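PDB 7M0O: 3-phosphoshikimate 1-carboxyvinyltransferase from Streptomyces sviceus, which probably catalyses transfer of the enolpyruvyl group of phosphoenolpyruvate to the 5-hydroxyl of shikimate-3-phosphate, the sixth step of chorismate biosynthesis. Local coordinates for residues L31-E37 and R52-W57; R105-L110 and E129-L134; A234-E240 and V277-L283; N333-V339 and A355-T361. All coordinates share one frame; numbering follows the deposited sequence.

Interaction 1: residues L31-E37 and R52-W57; sequences LRSDDTE and RTPDTW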
loop_
_atom_site.group_PDB
_atom_site.type_symbol
_atom_site.label_atom_id
_atom_site.label_comp_id
_atom_site.label_asym_id
_atom_site.label_seq_id
_atom_site.Cartn_x
_atom_site.Cartn_y
_atom_site.Cartn_z
ATOM N N LEU A 31 -3.676 9.234 -3.984
ATOM C CA LEU A 31 -2.400 9.756 -3.510
ATOM C C LEU A 31 -1.740 10.577 -4.613
ATOM O O LEU A 31 -1.636 10.125 -5.763
ATOM C CB LEU A 31 -1.484 8.609 -3.073
ATOM C CG LEU A 31 -0.035 8.995 -2.749
ATOM C CD1 LEU A 31 0.019 9.904 -1.528
ATOM C CD2 LEU A 31 0.853 7.784 -2.552
ATOM N N ARG A 32 -1.291 11.784 -4.265
ATOM C CA ARG A 32 -0.508 12.610 -5.175
ATOM C C ARG A 32 0.959 12.467 -4.784
ATOM O O ARG A 32 1.384 12.979 -3.738
ATOM C CB ARG A 32 -0.957 14.066 -5.117
ATOM C CG ARG A 32 -2.251 14.328 -5.877
ATOM C CD ARG A 32 -2.601 15.809 -5.800
ATOM N NE ARG A 32 -3.673 16.211 -6.711
ATOM C CZ ARG A 32 -3.474 16.837 -7.868
ATOM N NH1 ARG A 32 -2.241 17.132 -8.274
ATOM N NH2 ARG A 32 -4.509 17.180 -8.618
ATOM N N SER A 33 1.723 11.743 -5.602
ATOM C CA SER A 33 3.164 11.599 -5.419
ATOM C C SER A 33 3.849 11.819 -6.757
ATOM O O SER A 33 3.185 11.948 -7.785
ATOM C CB SER A 33 3.508 10.214 -4.850
ATOM O OG SER A 33 3.239 9.198 -5.801
ATOM N N ASP A 34 5.191 11.815 -6.754
ATOM C CA ASP A 34 5.908 11.913 -8.023
ATOM C C ASP A 34 5.587 10.728 -8.928
ATOM O O ASP A 34 5.456 10.897 -10.146
ATOM C CB ASP A 34 7.421 12.026 -7.799
ATOM C CG ASP A 34 7.824 13.376 -7.222
ATOM O OD1 ASP A 34 7.068 14.370 -7.402
ATOM O OD2 ASP A 34 8.900 13.447 -6.580
ATOM N N ASP A 35 5.417 9.524 -8.347
ATOM C CA ASP A 35 5.087 8.355 -9.158
ATOM C C ASP A 35 3.705 8.500 -9.792
ATOM O O ASP A 35 3.552 8.317 -11.000
ATOM C CB ASP A 35 5.172 7.073 -8.316
ATOM C CG ASP A 35 5.101 5.780 -9.158
ATOM O OD1 ASP A 35 4.943 5.833 -10.401
ATOM O OD2 ASP A 35 5.229 4.685 -8.568
ATOM N N THR A 36 2.682 8.858 -9.004
ATOM C CA THR A 36 1.354 8.974 -9.610
ATOM C C THR A 36 1.261 10.166 -10.553
ATOM O O THR A 36 0.500 10.124 -11.531
ATOM C CB THR A 36 0.272 9.062 -8.535
ATOM O OG1 THR A 36 0.333 10.340 -7.890
ATOM C CG2 THR A 36 0.460 7.974 -7.513
ATOM N N GLU A 37 2.023 11.235 -10.292
ATOM C CA GLU A 37 2.056 12.346 -11.238
ATOM C C GLU A 37 2.646 11.909 -12.576
ATOM O O GLU A 37 2.115 12.250 -13.637
ATOM C CB GLU A 37 2.843 13.522 -10.650
ATOM C CG GLU A 37 2.835 14.786 -11.516
ATOM C CD GLU A 37 1.517 15.548 -11.432
ATOM O OE1 GLU A 37 0.760 15.324 -10.453
ATOM O OE2 GLU A 37 1.248 16.380 -12.338
ATOM N N ARG A 52 -8.166 16.661 -13.481
ATOM C CA ARG A 52 -7.871 16.564 -12.063
ATOM C C ARG A 52 -8.346 17.806 -11.320
ATOM O O ARG A 52 -8.370 18.915 -11.865
ATOM C CB ARG A 52 -6.372 16.338 -11.823
ATOM C CG ARG A 52 -5.866 14.994 -12.387
ATOM C CD ARG A 52 -4.412 14.741 -12.048
ATOM N NE ARG A 52 -3.522 15.695 -12.708
ATOM C CZ ARG A 52 -2.216 15.770 -12.475
ATOM N NH1 ARG A 52 -1.654 14.951 -11.600
ATOM N NH2 ARG A 52 -1.474 16.671 -13.110
ATOM N N THR A 53 -8.756 17.585 -10.060
ATOM C CA THR A 53 -9.030 18.625 -9.069
ATOM C C THR A 53 -8.167 18.298 -7.855
ATOM O O THR A 53 -7.487 17.263 -7.844
ATOM C CB THR A 53 -10.516 18.697 -8.679
ATOM O OG1 THR A 53 -10.901 17.540 -7.918
ATOM C CG2 THR A 53 -11.413 18.836 -9.897
ATOM N N PRO A 54 -8.152 19.131 -6.809
ATOM C CA PRO A 54 -7.389 18.750 -5.609
ATOM C C PRO A 54 -7.928 17.505 -4.912
ATOM O O PRO A 54 -7.207 16.919 -4.092
ATOM C CB PRO A 54 -7.500 19.989 -4.710
ATOM C CG PRO A 54 -7.755 21.118 -5.654
ATOM C CD PRO A 54 -8.603 20.535 -6.748
ATOM N N ASP A 55 -9.146 17.066 -5.241
ATOM C CA ASP A 55 -9.820 15.966 -4.560
ATOM C C ASP A 55 -10.052 14.741 -5.433
ATOM O O ASP A 55 -10.124 13.635 -4.895
ATOM C CB ASP A 55 -11.181 16.425 -4.011
ATOM C CG ASP A 55 -11.060 17.227 -2.718
ATOM O OD1 ASP A 55 -12.062 17.869 -2.325
ATOM O OD2 ASP A 55 -9.972 17.226 -2.094
ATOM N N THR A 56 -10.204 14.898 -6.754
ATOM C CA THR A 56 -10.612 13.793 -7.622
ATOM C C THR A 56 -9.874 13.860 -8.950
ATOM O O THR A 56 -9.610 14.942 -9.479
ATOM C CB THR A 56 -12.136 13.776 -7.926
ATOM O OG1 THR A 56 -12.516 14.969 -8.630
ATOM C CG2 THR A 56 -12.966 13.663 -6.653
ATOM N N TRP A 57 -9.565 12.686 -9.500
ATOM C CA TRP A 57 -9.040 12.551 -10.854
ATOM C C TRP A 57 -10.093 11.888 -11.730
ATOM O O TRP A 57 -10.777 10.949 -11.299
ATOM C CB TRP A 57 -7.752 11.721 -10.896
ATOM C CG TRP A 57 -6.590 12.335 -10.166
ATOM C CD1 TRP A 57 -6.624 13.393 -9.294
ATOM C CD2 TRP A 57 -5.227 11.898 -10.212
ATOM N NE1 TRP A 57 -5.361 13.648 -8.813
ATOM C CE2 TRP A 57 -4.487 12.741 -9.361
ATOM C CE3 TRP A 57 -4.561 10.881 -10.900
ATOM C CZ2 TRP A 57 -3.109 12.600 -9.186
ATOM C CZ3 TRP A 57 -3.198 10.740 -10.719
ATOM C CH2 TRP A 57 -2.488 11.593 -9.871
HETATM O O HOH W 1 -6.111 15.054 -6.635
#
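Glu-37 and Arg-52 form an end-on salt bridge: NH1 of Arg-52 reaches Glu-37 OE1 at 2.7 Å, and NH2 of Arg-52 reaches Glu-37 OE2 at 2.8 Å. The fit is skewed: the two planes stand 39° apart, and OE1 is met from above the carboxylate plane. The carboxylate probably also offsets the like-charge approach of Arg-32 NH1 to Arg-52 NH1, 4.0 Å. Arg-32 reaches the turn, its NH2 donating to Thr-53 O at 3.1 Å within the guanidinium plane. One water accepts from Arg-32 NE and donates to Thr-53 O, with a weak bond from Trp-57 NE1. Helix 34-45 packs on the beta hairpin of strands 50-52 and 56-60, part of a mixed sheet with 24-28 and 216-218. The Trp-57 indole packs against the first turn of the helix, CH2 lying 3.7 Å from Thr-36 OG1, and is turned 80° from the Arg-32 guanidinium. CD of Arg-52 sits over the centre of the indole, and the bend at chi3 (-66°) carries the guanidinium toward Glu-37. Further out, a capping box starts the helix (Thr-36 N to Ser-33 OG 3.3 Å, Ser-33 N to Thr-36 OG1 3.0 Å), while Thr-53 OG1 accepts from Asp-55 N in an ST turn.

Interaction 2: residues R105-L110 and E129-L134; sequences RRRPLL and EGHHPL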
loop_
_atom_site.group_PDB
_atom_site.type_symbol
_atom_site.label_atom_id
_atom_site.label_comp_id
_atom_site.label_asym_id
_atom_site.label_seq_id
_atom_site.Cartn_x
_atom_site.Cartn_y
_atom_site.Cartn_z
ATOM N N ARG A 105 16.158 3.044 -14.322
ATOM C CA ARG A 105 16.644 2.040 -15.267
ATOM C C ARG A 105 17.296 0.874 -14.543
ATOM O O ARG A 105 17.272 -0.253 -15.036
ATOM C CB ARG A 105 17.640 2.652 -16.264
ATOM C CG ARG A 105 17.056 3.611 -17.311
ATOM C CD ARG A 105 18.142 4.100 -18.259
ATOM N NE ARG A 105 17.693 5.166 -19.149
ATOM C CZ ARG A 105 18.272 6.360 -19.248
ATOM N NH1 ARG A 105 19.333 6.642 -18.511
ATOM N NH2 ARG A 105 17.782 7.264 -20.092
ATOM N N ARG A 106 17.873 1.121 -13.367
ATOM C CA ARG A 106 18.568 0.070 -12.643
ATOM C C ARG A 106 17.624 -0.938 -11.991
ATOM O O ARG A 106 18.102 -1.946 -11.464
ATOM C CB ARG A 106 19.483 0.711 -11.595
ATOM C CG ARG A 106 20.608 1.558 -12.204
ATOM C CD ARG A 106 21.638 1.949 -11.130
ATOM N NE ARG A 106 21.295 3.199 -10.451
ATOM C CZ ARG A 106 22.179 4.128 -10.096
ATOM N NH1 ARG A 106 23.472 3.944 -10.352
ATOM N NH2 ARG A 106 21.774 5.237 -9.480
ATOM N N ARG A 107 16.303 -0.702 -12.024
ATOM C CA ARG A 107 15.324 -1.596 -11.420
ATOM C C ARG A 107 14.623 -2.396 -12.516
ATOM O O ARG A 107 13.650 -1.902 -13.110
ATOM C CB ARG A 107 14.304 -0.812 -10.586
ATOM C CG ARG A 107 14.916 -0.110 -9.360
ATOM C CD ARG A 107 13.841 0.512 -8.489
ATOM N NE ARG A 107 12.814 -0.465 -8.144
ATOM C CZ ARG A 107 11.739 -0.197 -7.413
ATOM N NH1 ARG A 107 11.540 1.026 -6.946
ATOM N NH2 ARG A 107 10.859 -1.156 -7.153
ATOM N N PRO A 108 15.052 -3.617 -12.816
ATOM C CA PRO A 108 14.428 -4.362 -13.918
ATOM C C PRO A 108 13.046 -4.877 -13.549
ATOM O O PRO A 108 12.597 -4.821 -12.401
ATOM C CB PRO A 108 15.403 -5.514 -14.173
ATOM C CG PRO A 108 16.042 -5.745 -12.847
ATOM C CD PRO A 108 16.152 -4.377 -12.193
ATOM N N LEU A 109 12.368 -5.391 -14.572
ATOM C CA LEU A 109 11.021 -5.948 -14.456
ATOM C C LEU A 109 10.914 -7.240 -15.260
ATOM O O LEU A 109 9.897 -7.505 -15.911
ATOM C CB LEU A 109 9.971 -4.935 -14.914
ATOM C CG LEU A 109 10.163 -4.390 -16.342
ATOM C CD1 LEU A 109 8.829 -4.304 -17.078
ATOM C CD2 LEU A 109 10.821 -3.018 -16.326
ATOM N N LEU A 110 11.957 -8.075 -15.204
ATOM C CA LEU A 110 12.029 -9.226 -16.105
ATOM C C LEU A 110 10.875 -10.222 -15.961
ATOM O O LEU A 110 10.396 -10.712 -17.000
ATOM C CB LEU A 110 13.375 -9.945 -15.927
ATOM C CG LEU A 110 13.623 -11.039 -16.975
ATOM C CD1 LEU A 110 13.507 -10.488 -18.416
ATOM C CD2 LEU A 110 14.979 -11.667 -16.736
ATOM N N GLU A 129 18.585 -7.168 -20.710
ATOM C CA GLU A 129 17.300 -7.847 -20.560
ATOM C C GLU A 129 16.649 -7.478 -19.235
ATOM O O GLU A 129 17.288 -7.533 -18.180
ATOM C CB GLU A 129 17.471 -9.367 -20.620
ATOM C CG GLU A 129 17.595 -9.920 -22.003
ATOM C CD GLU A 129 16.367 -9.683 -22.853
ATOM O OE1 GLU A 129 15.430 -10.514 -22.812
ATOM O OE2 GLU A 129 16.368 -8.669 -23.580
ATOM N N GLY A 130 15.366 -7.123 -19.288
ATOM C CA GLY A 130 14.595 -6.808 -18.105
ATOM C C GLY A 130 14.477 -5.330 -17.788
ATOM O O GLY A 130 13.593 -4.950 -17.007
ATOM N N HIS A 131 15.331 -4.491 -18.374
ATOM C CA HIS A 131 15.444 -3.088 -17.985
ATOM C C HIS A 131 14.808 -2.160 -19.017
ATOM O O HIS A 131 14.752 -2.466 -20.210
ATOM C CB HIS A 131 16.921 -2.693 -17.823
ATOM C CG HIS A 131 17.641 -3.449 -16.753
ATOM N ND1 HIS A 131 18.044 -2.857 -15.579
ATOM C CD2 HIS A 131 18.040 -4.742 -16.680
ATOM C CE1 HIS A 131 18.645 -3.754 -14.817
ATOM N NE2 HIS A 131 18.669 -4.904 -15.466
ATOM N N HIS A 132 14.332 -1.011 -18.543
ATOM C CA HIS A 132 14.182 0.154 -19.406
ATOM C C HIS A 132 15.559 0.642 -19.870
ATOM O O HIS A 132 16.547 0.516 -19.147
ATOM C CB HIS A 132 13.457 1.277 -18.661
ATOM C CG HIS A 132 11.993 1.019 -18.480
ATOM N ND1 HIS A 132 11.070 1.291 -19.468
ATOM C CD2 HIS A 132 11.296 0.478 -17.451
ATOM C CE1 HIS A 132 9.864 0.943 -19.048
ATOM N NE2 HIS A 132 9.974 0.446 -17.828
ATOM N N PRO A 133 15.654 1.220 -21.077
ATOM C CA PRO A 133 14.570 1.489 -22.028
ATOM C C PRO A 133 14.077 0.219 -22.725
ATOM O O PRO A 133 14.828 -0.742 -22.908
ATOM C CB PRO A 133 15.217 2.467 -23.025
ATOM C CG PRO A 133 16.671 2.186 -22.934
ATOM C CD PRO A 133 16.931 1.820 -21.507
ATOM N N LEU A 134 12.797 0.216 -23.086
ATOM C CA LEU A 134 12.224 -0.906 -23.816
ATOM C C LEU A 134 11.158 -0.391 -24.764
ATOM O O LEU A 134 10.549 0.662 -24.535
ATOM C CB LEU A 134 11.641 -1.955 -22.868
ATOM C CG LEU A 134 10.584 -1.467 -21.877
ATOM C CD1 LEU A 134 9.179 -1.611 -22.493
ATOM C CD2 LEU A 134 10.677 -2.241 -20.581
HETATM O O HOH W 2 14.370 -0.765 -15.676
#
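Pro-108 lies flat over the imidazole of His-131, the two side chains running side by side and pointing the same way. This is a CH-pi contact: Pro-108 CB is 3.6 Å from the ring centroid and 13° off its normal. It joins two loops of a beta-alpha-beta-alpha-beta-beta unit, the repeat from which EPSP synthase domains are built, with strands 70-74, 95-99, 122-125 and 134-139 as its sheet. The first loop also carries Arg-107, predicted to bind phosphoenolpyruvate. The imidazole is held at its edge as well, restricting its rotation: ND1 of His-131 donates to Arg-105 O at 2.8 Å, nearly straight at 167° and in the ring plane. His-132 is crossed at about a right angle by Leu-109, whose CD2 is 3.7 Å from His-132 CD2; NE2 of His-132 bonds to Ala-82 O. The extended Arg-105 chain passes Pro-133 obliquely, and its guanidinium forms a salt bridge with Asp-99. Gly-130 allows the close approach: its phi of 97° would jam a CB against the preceding carbonyl, and that CB would also press on Pro-108 and Leu-110. Its carbonyl accepts across the contact, Leu-109 N to Gly-130 O being 2.8 Å.

Interaction 3: residues A234-E240 and V277-L283; sequences ALTPGAE and VRGTGEL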
loop_
_atom_site.group_PDB
_atom_site.type_symbol
_atom_site.label_atom_id
_atom_site.label_comp_id
_atom_site.label_asym_id
_atom_site.label_seq_id
_atom_site.Cartn_x
_atom_site.Cartn_y
_atom_site.Cartn_z
ATOM N N ALA A 234 -6.759 6.600 21.326
ATOM C CA ALA A 234 -7.097 5.601 22.344
ATOM C C ALA A 234 -6.340 5.860 23.642
ATOM O O ALA A 234 -6.846 5.577 24.740
ATOM C CB ALA A 234 -6.778 4.200 21.817
ATOM N N LEU A 235 -5.159 6.453 23.529
ATOM C CA LEU A 235 -4.299 6.721 24.670
ATOM C C LEU A 235 -4.725 7.960 25.441
ATOM O O LEU A 235 -4.340 8.112 26.605
ATOM C CB LEU A 235 -2.871 6.891 24.168
ATOM C CG LEU A 235 -1.765 7.250 25.141
ATOM C CD1 LEU A 235 -1.606 6.090 26.113
ATOM C CD2 LEU A 235 -0.522 7.505 24.338
ATOM N N THR A 236 -5.498 8.841 24.814
ATOM C CA THR A 236 -5.804 10.171 25.333
ATOM C C THR A 236 -7.275 10.253 25.728
ATOM O O THR A 236 -8.144 10.293 24.845
ATOM C CB THR A 236 -5.476 11.230 24.274
ATOM O OG1 THR A 236 -4.142 11.030 23.769
ATOM C CG2 THR A 236 -5.617 12.654 24.854
ATOM N N PRO A 237 -7.617 10.321 27.017
ATOM C CA PRO A 237 -9.039 10.290 27.399
ATOM C C PRO A 237 -9.803 11.479 26.833
ATOM O O PRO A 237 -9.352 12.623 26.913
ATOM C CB PRO A 237 -8.996 10.310 28.933
ATOM C CG PRO A 237 -7.641 10.835 29.280
ATOM C CD PRO A 237 -6.724 10.363 28.187
ATOM N N GLY A 238 -10.960 11.182 26.237
ATOM C CA GLY A 238 -11.783 12.185 25.597
ATOM C C GLY A 238 -11.354 12.622 24.208
ATOM O O GLY A 238 -12.088 13.387 23.570
ATOM N N ALA A 239 -10.183 12.213 23.723
ATOM C CA ALA A 239 -9.772 12.641 22.391
ATOM C C ALA A 239 -10.453 11.798 21.316
ATOM O O ALA A 239 -10.671 10.596 21.490
ATOM C CB ALA A 239 -8.258 12.550 22.238
ATOM N N GLU A 240 -10.760 12.421 20.178
ATOM C CA GLU A 240 -11.361 11.661 19.087
ATOM C C GLU A 240 -10.593 11.902 17.793
ATOM O O GLU A 240 -10.149 13.022 17.497
ATOM C CB GLU A 240 -12.892 11.980 18.929
ATOM C CG GLU A 240 -13.253 13.367 18.461
ATOM C CD GLU A 240 -14.776 13.643 18.422
ATOM O OE1 GLU A 240 -15.561 13.047 19.200
ATOM O OE2 GLU A 240 -15.163 14.478 17.587
ATOM N N VAL A 277 -12.201 6.683 16.515
ATOM C CA VAL A 277 -11.683 6.127 17.764
ATOM C C VAL A 277 -11.696 7.234 18.812
ATOM O O VAL A 277 -11.267 8.354 18.535
ATOM C CB VAL A 277 -10.268 5.552 17.583
ATOM C CG1 VAL A 277 -9.672 5.176 18.935
ATOM C CG2 VAL A 277 -10.341 4.326 16.673
ATOM N N ARG A 278 -12.221 6.929 19.998
ATOM C CA ARG A 278 -12.285 7.897 21.089
ATOM C C ARG A 278 -11.664 7.279 22.334
ATOM O O ARG A 278 -12.060 6.184 22.741
ATOM C CB ARG A 278 -13.735 8.318 21.373
ATOM C CG ARG A 278 -13.869 9.358 22.474
ATOM C CD ARG A 278 -15.338 9.719 22.733
ATOM N NE ARG A 278 -15.977 10.250 21.536
ATOM C CZ ARG A 278 -16.825 9.569 20.774
ATOM N NH1 ARG A 278 -17.142 8.313 21.080
ATOM N NH2 ARG A 278 -17.349 10.143 19.697
ATOM N N GLY A 279 -10.709 7.990 22.937
ATOM C CA GLY A 279 -10.118 7.528 24.190
ATOM C C GLY A 279 -11.087 7.670 25.357
ATOM O O GLY A 279 -11.818 8.657 25.475
ATOM N N THR A 280 -11.089 6.666 26.232
ATOM C CA THR A 280 -11.987 6.638 27.383
ATOM C C THR A 280 -11.239 6.751 28.698
ATOM O O THR A 280 -11.881 6.849 29.748
ATOM C CB THR A 280 -12.826 5.359 27.388
ATOM O OG1 THR A 280 -11.981 4.230 27.622
ATOM C CG2 THR A 280 -13.543 5.190 26.060
ATOM N N GLY A 281 -9.900 6.758 28.666
ATOM C CA GLY A 281 -9.096 6.658 29.867
ATOM C C GLY A 281 -8.821 5.235 30.308
ATOM O O GLY A 281 -7.924 5.012 31.131
ATOM N N GLU A 282 -9.588 4.276 29.804
ATOM C CA GLU A 282 -9.382 2.862 30.071
ATOM C C GLU A 282 -8.492 2.309 28.970
ATOM O O GLU A 282 -8.862 2.363 27.792
ATOM C CB GLU A 282 -10.719 2.118 30.120
ATOM C CG GLU A 282 -10.639 0.701 30.678
ATOM C CD GLU A 282 -10.875 0.643 32.183
ATOM O OE1 GLU A 282 -11.728 1.408 32.689
ATOM O OE2 GLU A 282 -10.194 -0.155 32.866
ATOM N N LEU A 283 -7.315 1.806 29.347
ATOM C CA LEU A 283 -6.399 1.131 28.420
ATOM C C LEU A 283 -6.021 -0.190 29.073
ATOM O O LEU A 283 -5.081 -0.241 29.867
ATOM C CB LEU A 283 -5.173 1.980 28.122
ATOM C CG LEU A 283 -4.548 1.797 26.736
ATOM C CD1 LEU A 283 -5.479 2.264 25.644
ATOM C CD2 LEU A 283 -3.219 2.534 26.635
HETATM O O HOH W 3 -9.275 4.416 25.546
HETATM O O HOH W 4 -7.644 6.901 27.071
#
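The carbonyl oxygen of Ala-234, near the end of helix 223-235, is gripped by two waters, each donating at 2.8 Å. One also accepts from Thr-280 N and donates to Glu-282 O; the other accepts from Gly-281 N, 2.8 Å away. The waters thus link the helix to the turn at 279-282 without direct bonds between their backbones. The Ala-234 oxygen also lies against Leu-283 CD1, while Leu-283 CD2 packs on Leu-235 CD1 at 3.9 Å. The chain leaves the helix through a type II beta turn, Thr-236 to Ala-239, and enters strand 240-244, which pairs antiparallel with strand 274-278 of a three-stranded sheet. Glu-240 and Arg-278 form a non-hydrogen-bonded pair there. Gly-279 bonds through both backbone polar atoms, its N to Ala-239 O at 3.0 Å and its O to Gly-238 N at 2.8 Å, and must be bare, since a CB would clash with Thr-236 O. With CG anti to the backbone N (chi1 -178°) and a bend at chi3, Arg-278 runs alongside Glu-240 and sets its guanidinium edge at OE1, a weak bond of 3.4 Å from Arg-278 NH2. The stronger partner of that guanidinium is Glu-267, on the other neighbouring strand. A leucine in place of Arg-278 would probably leave the carboxylates of Glu-267 and Glu-240 without their shared positive mate. Val-277 CG1 touches Ala-234 CB, and the Val-277 side chain also touches Phe-230.

Interaction 4: residues N333-V339 and A355-T361; sequences NLRRLGV and ATGAQVT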
loop_
_atom_site.group_PDB
_atom_site.type_symbol
_atom_site.label_atom_id
_atom_site.label_comp_id
_atom_site.label_asym_id
_atom_site.label_seq_id
_atom_site.Cartn_x
_atom_site.Cartn_y
_atom_site.Cartn_z
ATOM N N ASN A 333 14.009 -0.454 22.523
ATOM C CA ASN A 333 13.643 0.936 22.776
ATOM C C ASN A 333 12.762 1.062 24.015
ATOM O O ASN A 333 12.899 2.019 24.784
ATOM C CB ASN A 333 12.970 1.511 21.532
ATOM C CG ASN A 333 13.992 1.936 20.479
ATOM O OD1 ASN A 333 14.829 2.817 20.729
ATOM N ND2 ASN A 333 13.958 1.296 19.320
ATOM N N LEU A 334 11.876 0.085 24.245
ATOM C CA LEU A 334 11.048 0.101 25.446
ATOM C C LEU A 334 11.912 -0.030 26.693
ATOM O O LEU A 334 11.665 0.636 27.709
ATOM C CB LEU A 334 10.011 -1.021 25.380
ATOM C CG LEU A 334 8.747 -0.709 24.582
ATOM C CD1 LEU A 334 7.942 -1.992 24.271
ATOM C CD2 LEU A 334 7.898 0.310 25.321
ATOM N N ARG A 335 12.962 -0.848 26.613
ATOM C CA ARG A 335 13.851 -1.019 27.757
ATOM C C ARG A 335 14.659 0.243 28.015
ATOM O O ARG A 335 14.918 0.595 29.172
ATOM C CB ARG A 335 14.775 -2.210 27.519
ATOM C CG ARG A 335 14.082 -3.558 27.696
ATOM C CD ARG A 335 14.931 -4.690 27.103
ATOM N NE ARG A 335 14.339 -6.001 27.338
ATOM C CZ ARG A 335 14.476 -7.028 26.505
ATOM N NH1 ARG A 335 15.184 -6.890 25.386
ATOM N NH2 ARG A 335 13.912 -8.192 26.786
ATOM N N ARG A 336 15.067 0.926 26.950
ATOM C CA ARG A 336 15.768 2.196 27.112
ATOM C C ARG A 336 14.896 3.220 27.829
ATOM O O ARG A 336 15.410 4.081 28.557
ATOM C CB ARG A 336 16.217 2.722 25.747
ATOM C CG ARG A 336 17.192 3.887 25.814
ATOM C CD ARG A 336 17.760 4.204 24.437
ATOM N NE ARG A 336 18.408 3.031 23.865
ATOM C CZ ARG A 336 18.583 2.840 22.565
ATOM N NH1 ARG A 336 18.155 3.747 21.700
ATOM N NH2 ARG A 336 19.183 1.743 22.130
ATOM N N LEU A 337 13.582 3.138 27.644
ATOM C CA LEU A 337 12.635 4.004 28.339
ATOM C C LEU A 337 12.355 3.567 29.773
ATOM O O LEU A 337 11.618 4.263 30.483
ATOM C CB LEU A 337 11.320 4.068 27.555
ATOM C CG LEU A 337 11.431 4.539 26.105
ATOM C CD1 LEU A 337 10.081 4.409 25.400
ATOM C CD2 LEU A 337 11.940 5.975 26.053
ATOM N N GLY A 338 12.906 2.446 30.227
ATOM C CA GLY A 338 12.683 1.986 31.585
ATOM C C GLY A 338 11.595 0.947 31.764
ATOM O O GLY A 338 11.267 0.602 32.911
ATOM N N VAL A 339 11.037 0.436 30.675
ATOM C CA VAL A 339 9.930 -0.520 30.689
ATOM C C VAL A 339 10.478 -1.942 30.662
ATOM O O VAL A 339 11.392 -2.244 29.893
ATOM C CB VAL A 339 9.007 -0.255 29.481
ATOM C CG1 VAL A 339 7.817 -1.191 29.485
ATOM C CG2 VAL A 339 8.541 1.190 29.477
ATOM N N ALA A 355 7.793 5.500 32.441
ATOM C CA ALA A 355 8.769 5.576 31.367
ATOM C C ALA A 355 9.433 6.941 31.368
ATOM O O ALA A 355 8.824 7.949 31.739
ATOM C CB ALA A 355 8.128 5.307 29.997
ATOM N N THR A 356 10.689 6.953 30.933
ATOM C CA THR A 356 11.540 8.135 30.920
ATOM C C THR A 356 12.053 8.357 29.508
ATOM O O THR A 356 12.458 7.404 28.843
ATOM C CB THR A 356 12.738 7.957 31.866
ATOM O OG1 THR A 356 12.270 7.731 33.203
ATOM C CG2 THR A 356 13.629 9.190 31.864
ATOM N N GLY A 357 12.086 9.619 29.075
ATOM C CA GLY A 357 12.446 9.918 27.698
ATOM C C GLY A 357 13.885 9.560 27.372
ATOM O O GLY A 357 14.777 9.605 28.220
ATOM N N ALA A 358 14.108 9.195 26.110
ATOM C CA ALA A 358 15.444 8.904 25.604
ATOM C C ALA A 358 15.404 8.962 24.081
ATOM O O ALA A 358 14.345 9.128 23.470
ATOM C CB ALA A 358 15.942 7.544 26.102
ATOM N N GLN A 359 16.575 8.819 23.467
ATOM C CA GLN A 359 16.665 8.766 22.019
ATOM C C GLN A 359 16.367 7.354 21.535
ATOM O O GLN A 359 16.988 6.386 21.984
ATOM C CB GLN A 359 18.047 9.192 21.541
ATOM C CG GLN A 359 18.116 9.306 20.044
ATOM C CD GLN A 359 19.529 9.398 19.532
ATOM O OE1 GLN A 359 20.314 8.463 19.666
ATOM N NE2 GLN A 359 19.863 10.533 18.944
ATOM N N VAL A 360 15.421 7.246 20.610
ATOM C CA VAL A 360 15.013 5.973 20.033
ATOM C C VAL A 360 15.995 5.568 18.942
ATOM O O VAL A 360 16.357 6.387 18.088
ATOM C CB VAL A 360 13.588 6.086 19.476
ATOM C CG1 VAL A 360 13.295 4.968 18.467
ATOM C CG2 VAL A 360 12.583 6.088 20.628
ATOM N N THR A 361 16.444 4.305 18.977
ATOM C CA THR A 361 17.225 3.732 17.882
ATOM C C THR A 361 16.274 3.202 16.809
ATOM O O THR A 361 15.623 2.170 16.996
ATOM C CB THR A 361 18.137 2.609 18.367
ATOM O OG1 THR A 361 19.030 3.107 19.365
ATOM C CG2 THR A 361 18.963 2.073 17.184
HETATM O O HOH W 5 15.326 6.486 29.691
HETATM O O HOH W 6 13.235 5.209 33.176
#
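Leu-337, at the end of helix 326-336, meets segment 355-361 through its carbonyl, Thr-356 N donating to Leu-337 O at 2.9 Å just before Gly-338 turns the chain in a Schellman motif. The contact joins the C-terminal end of that helix to short strand 359-360, which pairs in parallel with 383-384; Asn-333 and Val-360 also touch helix 366-375. Asn-333 presents its amide to the backbone of Thr-361: OD1 accepts from Thr-361 N at 2.8 Å on a lone pair, and ND2 donates to Thr-361 O at 3.0 Å. ND2 also bonds to Ala-329 O. A leucine at Asn-333 would probably leave both the N-H and the carbonyl of Thr-361 without these mates. Arg-336, with CG anti to its backbone N (chi1 -168°) and a bend at chi3, brings NH1 edge-on to Gln-359 O at 2.9 Å and to Thr-361 OG1 at 2.6 Å. Its NH2 forms a salt bridge with Glu-332. Leu-337 CD2 packs near Ala-358 CB. The helix end thus probably reads chiefly backbone groups, with the Thr-361 hydroxyl gripped as well.

How the interactions relate
The four contacts come in series along the chain, and no two touch. Interactions 1 and 2 lie in one half of the molecule, their centres about 26 Å apart, and interactions 3 and 4 in the other, about 23 Å apart. Interactions 2 and 3 are the most distant, about 49 Å between centres. This fits the two-domain architecture of EPSP synthases. Interaction 1 uses helix 34-45, interaction 2 loops beside the sheet holding 95-99 and 134-139, interaction 3 sheet 240-244/274-278/267-270, and interaction 4 helix 326-336. Interactions 1 and 2 approach or contain predicted substrate-binding residues, Lys-8 and Arg-107; Arg-326, also predicted, begins helix 326-336, its side chain about 9 Å from that of Asn-333. Interaction 3 is structural packing away from these sites.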